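Local coordinates for carbohydrate-binding protein (Flavonifractor plautii, PDB 6N1B) that acts as an N-acetylgalactosamine deacetylase in a human gut microbiome pathway that converts blood group A antigen toward O type, at residues N30-Y35 / I389-N394; S113-N118 / D140-G145; S328-Q333 / V354-L359. One frame throughout, in Å; residues are numbered along the deposited sequence.

In the fold
Interactions 1 and 3 belong to one antiparallel sheet: strand 30-31 lies on one margin, 333-342 on the other, with 385-395 and 351-361 between. Their centres are about 9 Å apart and they touch directly, through the salt bridge of Lys31 NZ to Asp330 OD2 at 2.7 Å and between the middle strands, where Gly390 N probably bonds to Tyr356 O. Interaction 2 lies in a different four-stranded sheet, across the centre of the chain; its centre is about 34 Å from that of interaction 1 and about 27 Å from that of interaction 3. It alone carries residues of the glycan pocket, His117 and Asp141. The successive four-stranded antiparallel sheets are consistent with a beta-propeller.

Interaction 1 (N30-Y35 / I389-N394); sequences NKAPGY and IGYAEN
Asn30 and Lys31 add a short antiparallel edge strand to Ala392 and Glu393, joining the start of the modelled chain to strand 385-395 near its end. Strand 30-31 is thereby the outermost strand of a sheet otherwise built from residues 333-395, an arrangement consistent with the "Velcro" closure of a beta-propeller. Asn30 and Glu393 form the hydrogen-bonded pair, with Asn30 N to Glu393 O at 2.9 Å and Glu393 N to Asn30 O at 3.0 Å. Ala32 N continues the ladder to Tyr391 O at 2.8 Å. The chain then swings outward to a water: Tyr391 N donates to it at 3.0 Å, and it can donate to Ala32 O and Gly34 O, which compete with other acceptors for its protons. The methyl of Ala32 meets the Tyr391 ring at its edge, CB to CD2 at 4.2 Å. That ring's hydroxyl gives its proton to Glu393 OE1 at 2.6 Å, on the anti lone pair, and also bonds to Arg353. Tyr35 CB lies 3.3 Å from Ile389 O; chi1 of 58° sets CG between the backbone N and the carbonyl carbon, directing the hydroxyl to Ala369 O. The extended Lys31 chain ends in a salt bridge to Asp330 and a hydrogen bond to Ser322 O. The join therefore rests on backbone bonds and one bridging water, with the charged and phenolic ends tying it to other parts of the chain.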
loop_
_atom_site.group_PDB
_atom_site.type_symbol
_atom_site.label_atom_id
_atom_site.label_comp_id
_atom_site.label_asym_id
_atom_site.label_seq_id
_atom_site.Cartn_x
_atom_site.Cartn_y
_atom_site.Cartn_z
ATOM N N ASN A 30 -2.744 -3.903 18.538
ATOM C CA ASN A 30 -2.185 -2.954 19.502
ATOM C C ASN A 30 -1.336 -1.950 18.774
ATOM O O ASN A 30 -0.301 -2.329 18.176
ATOM C CB ASN A 30 -1.342 -3.772 20.479
ATOM C CG ASN A 30 -2.213 -4.735 21.308
ATOM O OD1 ASN A 30 -1.817 -5.967 21.335
ATOM N ND2 ASN A 30 -3.243 -4.276 21.830
ATOM N N LYS A 31 -1.751 -0.694 18.764
ATOM C CA LYS A 31 -0.970 0.378 18.083
ATOM C C LYS A 31 0.281 0.685 18.897
ATOM O O LYS A 31 0.245 0.808 20.124
ATOM C CB LYS A 31 -1.855 1.622 18.016
ATOM C CG LYS A 31 -3.057 1.488 17.104
ATOM C CD LYS A 31 -3.982 2.733 17.273
ATOM C CE LYS A 31 -5.125 2.761 16.334
ATOM N NZ LYS A 31 -5.910 4.010 16.456
ATOM N N ALA A 32 1.381 0.791 18.155
ATOM C CA ALA A 32 2.621 1.236 18.763
ATOM C C ALA A 32 2.502 2.722 19.036
ATOM O O ALA A 32 1.946 3.462 18.269
ATOM C CB ALA A 32 3.825 0.979 17.877
ATOM N N PRO A 33 3.084 3.213 20.159
ATOM C CA PRO A 33 3.082 4.662 20.411
ATOM C C PRO A 33 3.787 5.450 19.309
ATOM O O PRO A 33 4.743 4.910 18.717
ATOM C CB PRO A 33 3.886 4.773 21.726
ATOM C CG PRO A 33 4.067 3.441 22.260
ATOM C CD PRO A 33 3.792 2.412 21.180
ATOM N N GLY A 34 3.315 6.655 19.081
ATOM C CA GLY A 34 3.958 7.520 18.069
ATOM C C GLY A 34 3.751 6.928 16.647
ATOM O O GLY A 34 2.707 6.283 16.416
ATOM N N TYR A 35 4.709 7.191 15.796
ATOM C CA TYR A 35 4.642 6.713 14.435
ATOM C C TYR A 35 6.043 6.473 13.915
ATOM O O TYR A 35 6.985 6.527 14.746
ATOM C CB TYR A 35 3.728 7.561 13.548
ATOM C CG TYR A 35 4.157 9.006 13.500
ATOM C CD1 TYR A 35 5.273 9.441 12.761
ATOM C CD2 TYR A 35 3.459 9.979 14.224
ATOM C CE1 TYR A 35 5.643 10.816 12.728
ATOM C CE2 TYR A 35 3.864 11.343 14.203
ATOM C CZ TYR A 35 4.928 11.753 13.445
ATOM O OH TYR A 35 5.343 13.055 13.412
ATOM N N ILE A 389 2.668 7.604 8.722
ATOM C CA ILE A 389 2.680 6.133 8.761
ATOM C C ILE A 389 3.170 5.686 10.108
ATOM O O ILE A 389 4.249 6.129 10.571
ATOM C CB ILE A 389 3.650 5.558 7.668
ATOM C CG1 ILE A 389 3.127 5.892 6.273
ATOM C CG2 ILE A 389 3.820 4.066 7.843
ATOM C CD1 ILE A 389 4.207 5.723 5.167
ATOM N N GLY A 390 2.393 4.794 10.728
ATOM C CA GLY A 390 2.723 4.151 11.990
ATOM C C GLY A 390 2.641 2.635 11.939
ATOM O O GLY A 390 2.726 2.083 10.838
ATOM N N TYR A 391 2.451 1.995 13.099
ATOM C CA TYR A 391 2.571 0.588 13.191
ATOM C C TYR A 391 1.686 0.048 14.265
ATOM O O TYR A 391 1.480 0.665 15.336
ATOM C CB TYR A 391 4.046 0.220 13.499
ATOM C CG TYR A 391 4.344 -1.272 13.582
ATOM C CD1 TYR A 391 4.479 -2.064 12.458
ATOM C CD2 TYR A 391 4.445 -1.884 14.826
ATOM C CE1 TYR A 391 4.673 -3.430 12.547
ATOM C CE2 TYR A 391 4.686 -3.291 14.910
ATOM C CZ TYR A 391 4.821 -4.022 13.741
ATOM O OH TYR A 391 5.041 -5.420 13.865
ATOM N N ALA A 392 1.108 -1.160 14.027
ATOM C CA ALA A 392 0.330 -1.897 14.997
ATOM C C ALA A 392 0.608 -3.380 14.846
ATOM O O ALA A 392 1.013 -3.828 13.786
ATOM C CB ALA A 392 -1.125 -1.559 14.757
ATOM N N GLU A 393 0.294 -4.144 15.902
ATOM C CA GLU A 393 0.666 -5.542 15.871
ATOM C C GLU A 393 -0.206 -6.332 16.811
ATOM O O GLU A 393 -0.656 -5.769 17.862
ATOM C CB GLU A 393 2.132 -5.681 16.392
ATOM C CG GLU A 393 2.777 -7.083 16.212
ATOM C CD GLU A 393 4.202 -7.064 16.848
ATOM O OE1 GLU A 393 5.092 -6.432 16.208
ATOM O OE2 GLU A 393 4.320 -7.687 17.909
ATOM N N ASN A 394 -0.399 -7.627 16.565
ATOM C CA ASN A 394 -0.986 -8.498 17.594
ATOM C C ASN A 394 -0.667 -9.946 17.167
ATOM O O ASN A 394 -0.398 -10.205 15.964
ATOM C CB ASN A 394 -2.527 -8.312 17.720
ATOM C CG ASN A 394 -3.081 -8.721 19.064
ATOM O OD1 ASN A 394 -2.314 -9.223 19.952
ATOM N ND2 ASN A 394 -4.348 -8.465 19.263
HETATM O O HOH W 1 2.359 3.760 15.502
#

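Interaction 2 (S113-N118 / D140-G145); sequences STRYHN and DDQGGG. With FUC (alpha-L-fucopyranose), chain B; GLA (alpha-D-galactopyranose), chain C.
The Arg115 guanidinium carries the Gln142 amide on one face, the two planes stacked at 19°, with NE2 toward the rim. The Tyr116 hydroxyl and a water lie over the opposite face, also off centre, and Asp140 OD1 sits at the edge in the guanidinium plane. The second flat group, the imidazole of His117, is nearly coplanar with the carboxylate of Asp141: ND1 donates to OD2 at 2.6 Å, using the syn lone pair, and Asp141 OD1 also lies at the ring edge. At the far edge His117 NE2 shares a hydrogen bond of 2.7 Å with O3 of the alpha-galactose, while C2 of the fucose rests over one face of the ring. Both segments lie at the open end of the beta hairpin formed by strands 116-126 and 131-140, where Tyr116 and Asp140 make a non-hydrogen-bonded antiparallel pair. Just beyond it Asp141 N bonds to Arg115 O at 2.8 Å. With CG anti to the backbone N (176°) and the chain extended to NE, Arg115 grips Asp140 in a side-on, two-nitrogen salt bridge: NE meets OD1 in an almost straight bond of 2.9 Å, and NH2 meets OD2. On the opposite face of the carboxylate OD1 accepts from Gln142 N at 3.0 Å, closing an Asx turn. Asp141 reaches into the glycan pocket as well, its OD1 accepting from fucose O2 at 3.1 Å and from Tyr202. A second water donates to Asp141 OD2 and to Thr114 O and bonds to fucose O4.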
loop_
_atom_site.group_PDB
_atom_site.type_symbol
_atom_site.label_atom_id
_atom_site.label_comp_id
_atom_site.label_asym_id
_atom_site.label_seq_id
_atom_site.Cartn_x
_atom_site.Cartn_y
_atom_site.Cartn_z
ATOM N N SER A 113 3.177 19.171 -13.819
ATOM C CA SER A 113 2.089 20.029 -13.427
ATOM C C SER A 113 1.118 19.343 -12.530
ATOM O O SER A 113 1.127 18.107 -12.451
ATOM C CB SER A 113 1.349 20.719 -14.590
ATOM O OG SER A 113 0.382 19.776 -15.085
ATOM N N THR A 114 0.243 20.096 -11.899
ATOM C CA THR A 114 -0.813 19.598 -11.037
ATOM C C THR A 114 -1.998 18.933 -11.766
ATOM O O THR A 114 -2.898 18.459 -11.162
ATOM C CB THR A 114 -1.337 20.614 -10.034
ATOM O OG1 THR A 114 -1.825 21.722 -10.729
ATOM C CG2 THR A 114 -0.217 21.085 -9.052
ATOM N N ARG A 115 -1.946 18.867 -13.105
ATOM C CA ARG A 115 -2.916 18.107 -13.865
ATOM C C ARG A 115 -2.833 16.618 -13.550
ATOM O O ARG A 115 -3.829 15.903 -13.690
ATOM C CB ARG A 115 -2.725 18.336 -15.378
ATOM C CG ARG A 115 -3.665 17.462 -16.250
ATOM C CD ARG A 115 -3.559 17.842 -17.676
ATOM N NE ARG A 115 -4.360 16.934 -18.453
ATOM C CZ ARG A 115 -4.686 17.075 -19.707
ATOM N NH1 ARG A 115 -4.316 18.188 -20.408
ATOM N NH2 ARG A 115 -5.393 16.102 -20.276
ATOM N N TYR A 116 -1.635 16.148 -13.159
ATOM C CA TYR A 116 -1.311 14.736 -13.032
ATOM C C TYR A 116 -0.872 14.409 -11.615
ATOM O O TYR A 116 -0.324 15.312 -10.950
ATOM C CB TYR A 116 -0.134 14.338 -13.914
ATOM C CG TYR A 116 -0.366 14.723 -15.345
ATOM C CD1 TYR A 116 -1.031 13.867 -16.255
ATOM C CD2 TYR A 116 0.138 15.902 -15.836
ATOM C CE1 TYR A 116 -1.296 14.210 -17.584
ATOM C CE2 TYR A 116 -0.125 16.287 -17.184
ATOM C CZ TYR A 116 -0.876 15.463 -18.039
ATOM O OH TYR A 116 -1.167 15.784 -19.358
ATOM N N HIS A 117 -1.110 13.193 -11.157
ATOM C CA HIS A 117 -0.458 12.816 -9.904
ATOM C C HIS A 117 -0.246 11.318 -9.873
ATOM O O HIS A 117 -0.989 10.533 -10.485
ATOM C CB HIS A 117 -1.260 13.279 -8.622
ATOM C CG HIS A 117 -2.422 12.361 -8.285
ATOM N ND1 HIS A 117 -3.600 12.331 -9.009
ATOM C CD2 HIS A 117 -2.605 11.489 -7.245
ATOM C CE1 HIS A 117 -4.424 11.462 -8.428
ATOM N NE2 HIS A 117 -3.841 10.922 -7.365
ATOM N N ASN A 118 0.729 10.931 -9.071
ATOM C CA ASN A 118 1.015 9.518 -8.768
ATOM C C ASN A 118 0.401 9.182 -7.414
ATOM O O ASN A 118 0.051 10.058 -6.616
ATOM C CB ASN A 118 2.517 9.286 -8.740
ATOM C CG ASN A 118 3.179 9.574 -10.068
ATOM O OD1 ASN A 118 4.216 10.402 -10.113
ATOM N ND2 ASN A 118 2.710 8.999 -11.094
ATOM N N ASP A 140 -4.006 11.109 -15.041
ATOM C CA ASP A 140 -4.364 12.393 -15.590
ATOM C C ASP A 140 -5.679 12.805 -14.953
ATOM O O ASP A 140 -6.688 12.216 -15.255
ATOM C CB ASP A 140 -4.529 12.254 -17.124
ATOM C CG ASP A 140 -4.957 13.546 -17.863
ATOM O OD1 ASP A 140 -5.236 14.523 -17.151
ATOM O OD2 ASP A 140 -4.964 13.493 -19.140
ATOM N N ASP A 141 -5.630 13.747 -14.012
ATOM C CA ASP A 141 -6.840 14.045 -13.314
ATOM C C ASP A 141 -7.834 14.900 -14.069
ATOM O O ASP A 141 -8.925 15.180 -13.565
ATOM C CB ASP A 141 -6.521 14.691 -11.979
ATOM C CG ASP A 141 -5.780 13.744 -11.027
ATOM O OD1 ASP A 141 -6.408 12.782 -10.482
ATOM O OD2 ASP A 141 -4.526 13.923 -10.894
ATOM N N GLN A 142 -7.449 15.387 -15.250
ATOM C CA GLN A 142 -8.384 16.205 -16.037
ATOM C C GLN A 142 -9.507 15.400 -16.629
ATOM O O GLN A 142 -9.260 14.413 -17.356
ATOM C CB GLN A 142 -7.610 16.916 -17.149
ATOM C CG GLN A 142 -8.468 17.888 -17.959
ATOM C CD GLN A 142 -7.696 18.864 -18.771
ATOM O OE1 GLN A 142 -8.008 19.057 -19.917
ATOM N NE2 GLN A 142 -6.724 19.543 -18.172
ATOM N N GLY A 143 -10.730 15.730 -16.356
ATOM C CA GLY A 143 -11.843 15.132 -16.997
ATOM C C GLY A 143 -11.766 15.290 -18.513
ATOM O O GLY A 143 -11.371 16.334 -19.061
ATOM N N GLY A 144 -12.011 14.161 -19.163
ATOM C CA GLY A 144 -11.857 14.069 -20.632
ATOM C C GLY A 144 -10.397 13.897 -21.127
ATOM O O GLY A 144 -10.112 13.931 -22.331
ATOM N N GLY A 145 -9.481 13.798 -20.140
ATOM C CA GLY A 145 -8.085 13.446 -20.366
ATOM C C GLY A 145 -7.857 11.983 -20.744
ATOM O O GLY A 145 -8.760 11.275 -21.194
HETATM C C1 FUC B . -6.584 14.329 -5.458
HETATM C C2 FUC B . -6.411 14.361 -6.985
HETATM C C3 FUC B . -6.908 15.712 -7.542
HETATM C C4 FUC B . -6.095 16.835 -6.926
HETATM C C5 FUC B . -6.277 16.796 -5.416
HETATM C C6 FUC B . -5.444 17.826 -4.598
HETATM O O2 FUC B . -7.230 13.308 -7.581
HETATM O O3 FUC B . -6.685 15.761 -8.977
HETATM O O4 FUC B . -4.729 16.672 -7.281
HETATM O O5 FUC B . -5.883 15.473 -4.935
HETATM C C1 GLA C . -7.888 10.687 -3.517
HETATM C C2 GLA C . -6.640 9.790 -3.810
HETATM C C3 GLA C . -6.150 10.053 -5.244
HETATM C C4 GLA C . -7.301 9.870 -6.300
HETATM C C5 GLA C . -8.572 10.654 -5.850
HETATM C C6 GLA C . -9.775 10.256 -6.605
HETATM O O2 GLA C . -5.606 10.200 -2.839
HETATM O O3 GLA C . -4.821 9.168 -5.583
HETATM O O4 GLA C . -7.522 8.510 -6.358
HETATM O O5 GLA C . -8.964 10.306 -4.450
HETATM O O6 GLA C . -10.981 11.063 -6.257
HETATM O O HOH W 2 -3.652 16.150 -9.771
HETATM O O HOH W 3 -2.728 14.056 -20.652
#

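Interaction 3 (S328-Q333 / V354-L359); sequences SWDDFQ and VWYSAL
The hydroxyl of Tyr356 donates to Asp330 OD2 at 2.7 Å, approaching from above the carboxylate plane, while the Trp329 indole leans against the same phenol. Lys31 is a second partner of OD2. The six-membered ring of Trp329 and the Tyr356 ring lie near parallel, 28° apart, but displaced, with little of one over the other; the nearest carbons are Trp329 CH2 and Tyr356 CE2 at 3.5 Å. The Ala358 methyl packs against Trp329 and Asp330, its CB 3.7 Å from Trp329 CZ3 and 3.4 Å from Asp330 CB. The backbone of the turn places Asp330 CB over the centre of the Trp329 indole; chi1 of 62°, with CG between the backbone N and the carbonyl carbon, then directs the carboxylate to the Tyr356 hydroxyl.

Two backbone bonds tie the end of the loop to the strand: Phe332 N to Leu359 O at 2.9 Å and, within the antiparallel hydrogen-bonded pair Gln333-Leu359, Leu359 N to Gln333 O at 3.2 Å. Leu359 runs alongside Gln333, with CD1 4.0 Å from Gln333 CG, and its CB meets the Phe332 ring at the edge. A type I turn from Ser328 to Asp331 shapes the approach, and Asp331 OD2 is held by Gly327 N and Lys361. Farther out, Phe332 makes a cation-pi contact with Arg385 and Trp329 meets Tyr35 edge-to-face. The loop thus leads into strand 333-342 at the edge of the sheet; strand 351-361 runs antiparallel beside it, with 385-395 on its other side.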
loop_
_atom_site.group_PDB
_atom_site.type_symbol
_atom_site.label_atom_id
_atom_site.label_comp_id
_atom_site.label_asym_id
_atom_site.label_seq_id
_atom_site.Cartn_x
_atom_site.Cartn_y
_atom_site.Cartn_z
ATOM N N SER A 328 -5.299 12.785 18.427
ATOM C CA SER A 328 -4.211 11.823 18.102
ATOM C C SER A 328 -3.831 11.993 16.645
ATOM O O SER A 328 -4.639 12.432 15.788
ATOM C CB SER A 328 -4.654 10.415 18.378
ATOM O OG SER A 328 -4.727 10.279 19.778
ATOM N N TRP A 329 -2.632 11.521 16.280
ATOM C CA TRP A 329 -2.143 11.651 14.893
ATOM C C TRP A 329 -2.995 10.828 13.903
ATOM O O TRP A 329 -2.927 11.100 12.695
ATOM C CB TRP A 329 -0.663 11.247 14.790
ATOM C CG TRP A 329 -0.383 9.799 14.986
ATOM C CD1 TRP A 329 -0.097 9.107 16.178
ATOM C CD2 TRP A 329 -0.378 8.780 13.963
ATOM N NE1 TRP A 329 0.129 7.785 15.955
ATOM C CE2 TRP A 329 -0.078 7.559 14.622
ATOM C CE3 TRP A 329 -0.533 8.772 12.575
ATOM C CZ2 TRP A 329 0.019 6.354 13.938
ATOM C CZ3 TRP A 329 -0.406 7.616 11.880
ATOM C CH2 TRP A 329 -0.144 6.405 12.558
ATOM N N ASP A 330 -3.760 9.855 14.411
ATOM C CA ASP A 330 -4.599 8.983 13.571
ATOM C C ASP A 330 -6.080 9.234 13.857
ATOM O O ASP A 330 -6.863 8.285 13.681
ATOM C CB ASP A 330 -4.176 7.549 13.719
ATOM C CG ASP A 330 -4.314 6.991 15.102
ATOM O OD1 ASP A 330 -4.710 7.727 16.071
ATOM O OD2 ASP A 330 -4.159 5.762 15.299
ATOM N N ASP A 331 -6.502 10.446 14.244
ATOM C CA ASP A 331 -7.878 10.667 14.671
ATOM C C ASP A 331 -8.884 10.943 13.561
ATOM O O ASP A 331 -10.097 10.964 13.895
ATOM C CB ASP A 331 -7.974 11.776 15.716
ATOM C CG ASP A 331 -7.748 13.139 15.106
ATOM O OD1 ASP A 331 -7.348 13.354 13.967
ATOM O OD2 ASP A 331 -8.024 14.144 15.969
ATOM N N PHE A 332 -8.460 11.107 12.301
ATOM C CA PHE A 332 -9.420 11.341 11.203
ATOM C C PHE A 332 -9.886 10.081 10.550
ATOM O O PHE A 332 -11.104 9.846 10.347
ATOM C CB PHE A 332 -8.931 12.346 10.201
ATOM C CG PHE A 332 -9.926 12.635 9.069
ATOM C CD1 PHE A 332 -11.130 13.223 9.342
ATOM C CD2 PHE A 332 -9.665 12.208 7.803
ATOM C CE1 PHE A 332 -12.067 13.384 8.349
ATOM C CE2 PHE A 332 -10.656 12.376 6.802
ATOM C CZ PHE A 332 -11.797 13.004 7.084
ATOM N N GLN A 333 -8.935 9.288 10.081
ATOM C CA GLN A 333 -9.240 8.036 9.379
ATOM C C GLN A 333 -8.021 7.146 9.424
ATOM O O GLN A 333 -6.890 7.700 9.490
ATOM C CB GLN A 333 -9.681 8.297 7.942
ATOM C CG GLN A 333 -8.596 8.588 6.969
ATOM C CD GLN A 333 -9.071 9.192 5.677
ATOM O OE1 GLN A 333 -10.058 8.567 4.982
ATOM N NE2 GLN A 333 -8.518 10.234 5.249
ATOM N N VAL A 354 1.521 -4.749 11.114
ATOM C CA VAL A 354 0.743 -3.858 10.267
ATOM C C VAL A 354 1.368 -2.512 10.238
ATOM O O VAL A 354 1.428 -1.808 11.292
ATOM C CB VAL A 354 -0.735 -3.793 10.653
ATOM C CG1 VAL A 354 -1.513 -2.879 9.729
ATOM C CG2 VAL A 354 -1.324 -5.235 10.727
ATOM N N TRP A 355 1.820 -2.032 9.110
ATOM C CA TRP A 355 2.300 -0.624 8.874
ATOM C C TRP A 355 1.108 0.093 8.359
ATOM O O TRP A 355 0.629 -0.147 7.240
ATOM C CB TRP A 355 3.500 -0.621 7.940
ATOM C CG TRP A 355 4.735 -1.257 8.525
ATOM C CD1 TRP A 355 5.735 -0.572 9.125
ATOM C CD2 TRP A 355 5.096 -2.660 8.583
ATOM N NE1 TRP A 355 6.662 -1.491 9.585
ATOM C CE2 TRP A 355 6.325 -2.761 9.236
ATOM C CE3 TRP A 355 4.508 -3.859 8.114
ATOM C CZ2 TRP A 355 6.925 -3.977 9.488
ATOM C CZ3 TRP A 355 5.108 -5.039 8.324
ATOM C CH2 TRP A 355 6.314 -5.103 9.026
ATOM N N TYR A 356 0.498 0.969 9.207
ATOM C CA TYR A 356 -0.718 1.660 8.859
ATOM C C TYR A 356 -0.505 3.102 8.596
ATOM O O TYR A 356 0.203 3.770 9.370
ATOM C CB TYR A 356 -1.845 1.433 9.885
ATOM C CG TYR A 356 -1.804 2.196 11.200
ATOM C CD1 TYR A 356 -1.095 1.688 12.294
ATOM C CD2 TYR A 356 -2.527 3.290 11.371
ATOM C CE1 TYR A 356 -1.143 2.332 13.555
ATOM C CE2 TYR A 356 -2.630 3.917 12.595
ATOM C CZ TYR A 356 -1.985 3.465 13.690
ATOM O OH TYR A 356 -2.058 4.033 14.919
ATOM N N SER A 357 -1.073 3.649 7.546
ATOM C CA SER A 357 -1.099 5.085 7.395
ATOM C C SER A 357 -2.377 5.659 7.943
ATOM O O SER A 357 -3.393 4.914 8.106
ATOM C CB SER A 357 -0.777 5.503 5.975
ATOM O OG SER A 357 -1.795 5.139 5.023
ATOM N N ALA A 358 -2.340 6.934 8.314
ATOM C CA ALA A 358 -3.513 7.590 8.897
ATOM C C ALA A 358 -3.349 9.091 8.748
ATOM O O ALA A 358 -2.326 9.596 8.312
ATOM C CB ALA A 358 -3.721 7.171 10.336
ATOM N N LEU A 359 -4.431 9.787 9.106
ATOM C CA LEU A 359 -4.463 11.268 9.056
ATOM C C LEU A 359 -5.045 11.790 10.368
ATOM O O LEU A 359 -5.917 11.162 10.944
ATOM C CB LEU A 359 -5.344 11.769 7.898
ATOM C CG LEU A 359 -4.836 11.550 6.494
ATOM C CD1 LEU A 359 -5.019 10.138 5.980
ATOM C CD2 LEU A 359 -5.483 12.522 5.572
#